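Local coordinates for metallo-carboxypeptidase (Pseudomonas aeruginosa, PDB 4A39), which belongs to the M14 family of zinc metallopeptidases and probably removes amino acids from the C-terminal ends of peptides or proteins as a cytosolic carboxypeptidase, at residues L299-R304 and L343-I347. Coordinates in Å, arbitrary orientation, origin at the centre of the assembly. Residues are numbered along the deposited sequence.
Sequences LEQRFR and LAFTI. With GEM ((2-guanidinoethylmercapto)succinic acid), chain D.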
ATOM      1  N   LEU A 299       7.465  19.902 -11.893  1.00  8.19           N
ATOM      2  CA  LEU A 299       6.182  19.344 -11.476  1.00  7.30           C
ATOM      3  C   LEU A 299       6.339  18.504 -10.221  1.00  6.40           C
ATOM      4  O   LEU A 299       5.476  18.539  -9.342  1.00  6.61           O
ATOM      5  CB  LEU A 299       5.557  18.499 -12.597  1.00  8.25           C
ATOM      6  CG  LEU A 299       4.813  19.286 -13.685  1.00  8.38           C
ATOM      7  CD1 LEU A 299       4.342  18.340 -14.787  1.00  9.30           C
ATOM      8  CD2 LEU A 299       3.620  20.010 -13.074  1.00 12.20           C
ATOM      9  N   GLU A 300       7.435  17.751 -10.135  1.00  6.57           N
ATOM     10  CA  GLU A 300       7.678  16.924  -8.959  1.00  7.48           C
ATOM     11  C   GLU A 300       7.855  17.839  -7.751  1.00  8.05           C
ATOM     12  O   GLU A 300       7.332  17.562  -6.676  1.00  8.98           O
ATOM     13  CB  GLU A 300       8.916  16.036  -9.158  1.00  8.14           C
ATOM     14  CG  GLU A 300       8.774  15.043 -10.306  1.00  9.74           C
ATOM     15  CD  GLU A 300       9.910  14.036 -10.375  1.00  8.61           C
ATOM     16  OE1 GLU A 300      10.997  14.326  -9.838  1.00 10.20           O
ATOM     17  OE2 GLU A 300       9.719  12.953 -10.979  1.00  8.84           O
ATOM     18  N   GLN A 301       8.570  18.946  -7.944  1.00  9.30           N
ATOM     19  CA  GLN A 301       8.806  19.913  -6.873  1.00 10.84           C
ATOM     20  C   GLN A 301       7.462  20.490  -6.429  1.00 10.86           C
ATOM     21  O   GLN A 301       7.173  20.577  -5.232  1.00  9.70           O
ATOM     22  CB  GLN A 301       9.720  21.038  -7.379  1.00 12.14           C
ATOM     23  CG  GLN A 301      10.586  21.719  -6.325  1.00 16.41           C
ATOM     24  CD  GLN A 301       9.793  22.440  -5.263  1.00 19.43           C
ATOM     25  OE1 GLN A 301       8.957  23.291  -5.564  1.00 24.18           O
ATOM     26  NE2 GLN A 301      10.062  22.115  -4.003  1.00 21.07           N
ATOM     27  N   ARG A 302       6.639  20.877  -7.402  1.00  9.06           N
ATOM     28  CA  ARG A 302       5.316  21.437  -7.127  1.00  8.61           C
ATOM     29  C   ARG A 302       4.440  20.484  -6.307  1.00  8.75           C
ATOM     30  O   ARG A 302       3.815  20.887  -5.323  1.00  7.85           O
ATOM     31  CB  ARG A 302       4.608  21.767  -8.444  1.00  9.89           C
ATOM     32  CG  ARG A 302       5.190  22.958  -9.191  1.00 11.41           C
ATOM     33  CD  ARG A 302       4.733  24.265  -8.569  1.00 12.62           C
ATOM     34  NE  ARG A 302       3.285  24.429  -8.653  1.00 13.01           N
ATOM     35  CZ  ARG A 302       2.504  24.719  -7.617  1.00 13.70           C
ATOM     36  NH1 ARG A 302       3.033  24.879  -6.406  1.00 15.72           N
ATOM     37  NH2 ARG A 302       1.195  24.851  -7.785  1.00 15.33           N
ATOM     38  N   PHE A 303       4.400  19.222  -6.723  1.00  7.63           N
ATOM     39  CA  PHE A 303       3.603  18.200  -6.050  1.00  7.66           C
ATOM     40  C   PHE A 303       4.033  17.995  -4.599  1.00  7.71           C
ATOM     41  O   PHE A 303       3.199  17.973  -3.688  1.00  7.90           O
ATOM     42  CB  PHE A 303       3.717  16.870  -6.806  1.00  8.69           C
ATOM     43  CG  PHE A 303       2.870  15.768  -6.234  1.00  7.61           C
ATOM     44  CD1 PHE A 303       3.347  14.975  -5.191  1.00  8.61           C
ATOM     45  CD2 PHE A 303       1.594  15.521  -6.732  1.00  9.00           C
ATOM     46  CE1 PHE A 303       2.571  13.955  -4.652  1.00  8.10           C
ATOM     47  CE2 PHE A 303       0.809  14.501  -6.199  1.00  9.59           C
ATOM     48  CZ  PHE A 303       1.300  13.716  -5.154  1.00  8.59           C
ATOM     49  N   ARG A 304       5.335  17.832  -4.385  1.00  8.62           N
ATOM     50  CA  ARG A 304       5.856  17.615  -3.041  1.00  9.00           C
ATOM     51  C   ARG A 304       5.584  18.793  -2.107  1.00  9.18           C
ATOM     52  O   ARG A 304       5.207  18.605  -0.952  1.00  8.60           O
ATOM     53  CB  ARG A 304       7.364  17.344  -3.088  1.00  7.02           C
ATOM     54  CG  ARG A 304       7.744  15.946  -3.551  1.00  9.95           C
ATOM     55  CD  ARG A 304       9.255  15.757  -3.509  1.00 12.15           C
ATOM     56  NE  ARG A 304       9.662  14.386  -3.802  1.00 11.95           N
ATOM     57  CZ  ARG A 304      10.481  14.047  -4.792  1.00 12.87           C
ATOM     58  NH1 ARG A 304      10.978  14.980  -5.596  1.00 10.48           N
ATOM     59  NH2 ARG A 304      10.800  12.773  -4.982  1.00 14.08           N
ATOM     60  N   LEU A 343       3.847  13.312 -14.976  1.00  4.38           N
ATOM     61  CA  LEU A 343       4.303  13.398 -13.598  1.00  4.62           C
ATOM     62  C   LEU A 343       4.012  12.016 -13.020  1.00  5.31           C
ATOM     63  O   LEU A 343       2.906  11.489 -13.184  1.00  4.93           O
ATOM     64  CB  LEU A 343       3.507  14.467 -12.845  1.00  5.82           C
ATOM     65  CG  LEU A 343       3.764  14.585 -11.339  1.00  5.70           C
ATOM     66  CD1 LEU A 343       5.234  14.898 -11.090  1.00  7.50           C
ATOM     67  CD2 LEU A 343       2.883  15.679 -10.755  1.00  6.05           C
ATOM     68  N   ALA A 344       5.003  11.425 -12.361  1.00  5.32           N
ATOM     69  CA  ALA A 344       4.843  10.092 -11.792  1.00  6.61           C
ATOM     70  C   ALA A 344       5.627   9.936 -10.503  1.00  6.04           C
ATOM     71  O   ALA A 344       6.786  10.340 -10.419  1.00  6.95           O
ATOM     72  CB  ALA A 344       5.303   9.039 -12.797  1.00  4.96           C
ATOM     73  N   PHE A 345       4.993   9.320  -9.511  1.00  5.00           N
ATOM     74  CA  PHE A 345       5.614   9.096  -8.211  1.00  6.23           C
ATOM     75  C   PHE A 345       5.263   7.741  -7.626  1.00  7.43           C
ATOM     76  O   PHE A 345       4.208   7.166  -7.921  1.00  7.07           O
ATOM     77  CB  PHE A 345       5.116  10.103  -7.170  1.00  6.42           C
ATOM     78  CG  PHE A 345       5.754  11.458  -7.229  1.00  7.82           C
ATOM     79  CD1 PHE A 345       7.097  11.628  -6.916  1.00  8.03           C
ATOM     80  CD2 PHE A 345       4.982  12.582  -7.508  1.00  9.04           C
ATOM     81  CE1 PHE A 345       7.662  12.901  -6.871  1.00  8.29           C
ATOM     82  CE2 PHE A 345       5.538  13.857  -7.468  1.00  8.92           C
ATOM     83  CZ  PHE A 345       6.878  14.016  -7.147  1.00  9.21           C
ATOM     84  N   THR A 346       6.158   7.246  -6.783  1.00  7.16           N
ATOM     85  CA  THR A 346       5.906   6.032  -6.035  1.00  8.57           C
ATOM     86  C   THR A 346       5.634   6.683  -4.680  1.00  8.04           C
ATOM     87  O   THR A 346       6.502   7.389  -4.165  1.00  9.91           O
ATOM     88  CB  THR A 346       7.157   5.143  -5.906  1.00 10.13           C
ATOM     89  OG1 THR A 346       7.516   4.626  -7.196  1.00 12.22           O
ATOM     90  CG2 THR A 346       6.881   3.990  -4.961  1.00 10.96           C
ATOM     91  N   ILE A 347       4.435   6.504  -4.137  1.00  6.12           N
ATOM     92  CA  ILE A 347       4.104   7.087  -2.838  1.00  6.82           C
ATOM     93  C   ILE A 347       4.425   6.031  -1.788  1.00  5.12           C
ATOM     94  O   ILE A 347       4.016   4.875  -1.918  1.00  6.12           O
ATOM     95  CB  ILE A 347       2.600   7.480  -2.743  1.00  6.80           C
ATOM     96  CG1 ILE A 347       2.270   8.556  -3.787  1.00  8.91           C
ATOM     97  CG2 ILE A 347       2.285   7.992  -1.347  1.00  6.80           C
ATOM     98  CD1 ILE A 347       3.042   9.853  -3.609  1.00 11.71           C
TER
HETATM   99  C8  GEM D1377       9.934   0.228  -4.408  1.00 20.65           C
HETATM  100  S7  GEM D1377       8.554   1.162  -5.163  1.00 27.79           S
HETATM  101  C6  GEM D1377       9.463   2.578  -5.881  1.00 21.99           C
HETATM  102  C5  GEM D1377      10.740   2.965  -5.130  1.00 19.59           C
HETATM  103  N3  GEM D1377      11.783   1.950  -5.334  1.00 18.95           N
HETATM  104  C1  GEM D1377      12.893   2.275  -5.994  1.00 17.79           C
HETATM  105  N4  GEM D1377      13.036   3.509  -6.471  1.00 18.93           N
HETATM  106  N2  GEM D1377      13.853   1.376  -6.189  1.00 18.70           N
HETATM  107  C9  GEM D1377      10.025  -1.193  -4.970  1.00 19.23           C
HETATM  108  O14 GEM D1377       9.257  -1.496  -5.911  1.00 16.11           O
HETATM  109  O15 GEM D1377      10.867  -1.949  -4.444  1.00 18.70           O
HETATM  110  C10 GEM D1377       9.805   0.198  -2.883  1.00 17.72           C
HETATM  111  C11 GEM D1377       8.523  -0.506  -2.432  1.00 15.49           C
HETATM  112  O12 GEM D1377       7.782   0.105  -1.630  1.00  9.14           O
HETATM  113  O13 GEM D1377       8.319  -1.651  -2.887  1.00 12.44           O
HETATM  114  O   HOH W   1       7.624  12.684 -12.715  1.00 10.65           O
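How an α/β enzyme separates the two faces of a sheet strand is well illustrated where helix 299-304 packs on strand 343-347, their axes 9.0 Å apart at closest approach and inclined at 55°. F345, L343 and F303, all with CA-to-CB bonds toward the partner segment, bury the most surface. The F345 ring reaches the helix between E300 and F303: its CZ lies 3.5 Å from E300 CB, and its CE2 comes within 3.4 Å of F303 CD1. The two phenyl rings meet obliquely, centroids 4.9 Å apart and planes at 39°. R304 closes the far side by laying a face of its guanidinium against the edge of the F345 ring (NH2 to CE1 3.7 Å), while the same nitrogen hydrogen-bonds to the backbone O of A283. L343 fills the space nearer L299, its CD1 3.6 Å from E300 CG and 3.9 Å from L299 CB. F303 continues the apolar layer to I347 (CE1 to CD1 4.3 Å) and to helix 366-383, where it touches L380 and L383. With no direct hydrogen bond across the interface, one water bridges it, donating to E300 OE2 (2.7 Å) and accepting from A344 N (2.9 Å); E300 OE1 is held by Y292. T346 takes no part in the packing and instead lines the inhibitor pocket, its CG2 3.1 Å from GEM C6. Strand 343-350, hydrogen-bonded to strand 268-275, thus presents one side to a covering helix and T346 to the active-site cleft, an arrangement typical of the α/β zinc carboxypeptidase fold of the M14 family.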